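Long-range contact in fimbrial subunit type 1 (Actinomyces oris, PDB 3UXF), which serves as the major shaft-forming subunit of a surface fimbria, a cell-wall-linked adhesive fibre of this oral Gram-positive bacterium: residues A[224-229]-A[339-344]. Residues are numbered along the deposited sequence; the frame is centred on the assembly and turned at random.
Sequences EVVDRL and TDIPGI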
# COMPACT_ATOMS: atom_id res chain seq x y z
N GLU A 224 7.04 -4.28 13.29
CA GLU A 224 6.18 -3.14 13.51
C GLU A 224 5.58 -2.64 12.20
O GLU A 224 6.26 -2.55 11.19
CB GLU A 224 6.96 -2.01 14.20
CG GLU A 224 7.41 -2.36 15.61
CD GLU A 224 8.38 -1.35 16.20
OE1 GLU A 224 8.54 -0.26 15.62
OE2 GLU A 224 8.97 -1.66 17.25
N VAL A 225 4.29 -2.34 12.25
CA VAL A 225 3.58 -1.76 11.13
C VAL A 225 3.26 -0.33 11.53
O VAL A 225 2.58 -0.10 12.53
CB VAL A 225 2.28 -2.52 10.82
CG1 VAL A 225 1.51 -1.84 9.70
CG2 VAL A 225 2.59 -3.96 10.46
N VAL A 226 3.79 0.63 10.78
CA VAL A 226 3.67 2.04 11.14
C VAL A 226 2.75 2.72 10.18
O VAL A 226 2.87 2.56 8.97
CB VAL A 226 5.05 2.73 11.12
CG1 VAL A 226 4.91 4.22 11.53
CG2 VAL A 226 6.01 2.00 12.09
N ASP A 227 1.80 3.50 10.71
CA ASP A 227 0.93 4.24 9.85
C ASP A 227 1.17 5.74 10.06
O ASP A 227 1.12 6.25 11.20
CB ASP A 227 -0.53 3.90 10.13
CG ASP A 227 -1.43 4.46 9.09
OD1 ASP A 227 -1.53 5.70 8.96
OD2 ASP A 227 -2.03 3.64 8.39
N ARG A 228 1.43 6.43 8.96
CA ARG A 228 1.53 7.89 9.00
C ARG A 228 0.14 8.47 8.83
O ARG A 228 -0.44 8.41 7.75
CB ARG A 228 2.48 8.41 7.92
CG ARG A 228 2.67 9.93 8.04
CD ARG A 228 3.64 10.44 6.98
NE ARG A 228 2.98 10.45 5.68
CZ ARG A 228 3.57 10.86 4.57
NH1 ARG A 228 4.85 11.26 4.61
NH2 ARG A 228 2.91 10.86 3.42
N LEU A 229 -0.38 9.04 9.91
CA LEU A 229 -1.79 9.47 9.95
C LEU A 229 -1.92 10.96 9.69
O LEU A 229 -1.26 11.78 10.31
CB LEU A 229 -2.36 9.26 11.35
CG LEU A 229 -2.52 7.82 11.83
CD1 LEU A 229 -2.77 7.74 13.32
CD2 LEU A 229 -3.69 7.20 11.05
N THR A 339 9.01 12.95 9.03
CA THR A 339 7.91 13.16 8.08
C THR A 339 7.79 12.00 7.10
O THR A 339 6.72 11.76 6.57
CB THR A 339 8.10 14.43 7.24
OG1 THR A 339 9.41 14.41 6.66
CG2 THR A 339 7.93 15.67 8.11
N ASP A 340 8.89 11.32 6.82
CA ASP A 340 8.82 10.21 5.88
C ASP A 340 8.39 8.90 6.58
O ASP A 340 8.76 8.66 7.72
CB ASP A 340 10.17 10.00 5.19
CG ASP A 340 10.03 9.29 3.85
OD1 ASP A 340 8.96 8.70 3.59
OD2 ASP A 340 11.00 9.33 3.05
N ILE A 341 7.60 8.06 5.91
CA ILE A 341 7.23 6.77 6.50
C ILE A 341 8.48 5.92 6.74
O ILE A 341 9.34 5.84 5.86
CB ILE A 341 6.23 5.98 5.61
CG1 ILE A 341 5.66 4.75 6.34
CG2 ILE A 341 6.87 5.55 4.32
CD1 ILE A 341 4.48 5.13 7.30
N PRO A 342 8.57 5.28 7.92
CA PRO A 342 9.73 4.40 8.15
C PRO A 342 9.54 3.07 7.50
O PRO A 342 8.44 2.63 7.19
CB PRO A 342 9.75 4.23 9.67
CG PRO A 342 8.42 4.64 10.17
CD PRO A 342 7.77 5.50 9.14
N GLY A 343 10.66 2.38 7.27
CA GLY A 343 10.62 1.00 6.82
C GLY A 343 10.20 0.87 5.37
O GLY A 343 10.41 1.79 4.54
N ILE A 344 9.67 -0.30 5.03
CA ILE A 344 9.33 -0.64 3.66
C ILE A 344 7.91 -0.08 3.42
O ILE A 344 6.98 -0.52 4.10
CB ILE A 344 9.31 -2.17 3.47
CG1 ILE A 344 10.73 -2.75 3.69
CG2 ILE A 344 8.80 -2.52 2.10
CD1 ILE A 344 10.77 -4.25 3.98
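I341 lays its terminal methyl over the backbone of strand 224-229, on the stretch where V226 passes into R228. CD1 comes to 3.5 Å from V226 O and also touches R228 N and the flank of the arginine side chain at R228 CB. Chi1 (-170°) sends CG1 of I341 out anti to the backbone N, and the turn at chi2 (81°) brings CD1 down on the strand, although CB does not point there.

Next along the loop, P342 sets the CG-CD edge of its ring against V226, whose CG1 sits 3.8 Å from P342 CG and about as close to P342 CD. The two side chains cross at about a right angle.

At the other end the contact turns polar. R228 runs extended as far as CD and then bends at chi3 (74°), which swings the guanidinium beside the loop. There NH1 gives a hydrogen bond of 2.8 Å to T339 O, the oxygen lying in the guanidinium plane and the donor nearly in line with the C=O bond. The carboxylate of D340 stays too far from NH1 for a salt bridge, though it may still favour the positive charge; its OD1 makes a long, weak ion pair with K148. Nearby, I341 N is buried with no hydrogen-bonding partner.

The loop thus covers one face of strand 224-229, while V225 and D227 face strand 201-208 within the beta sandwich. There D227 OD2 is hydrogen-bonded to K187 NZ, and K187, D227 and N316 together are consistent with the isopeptide site of such pilin domains. Strand 224-229 runs antiparallel between strands 269-275 and 312-321, and the loop bridges strand 312-321 to its antiparallel neighbour, the long strand 344-362.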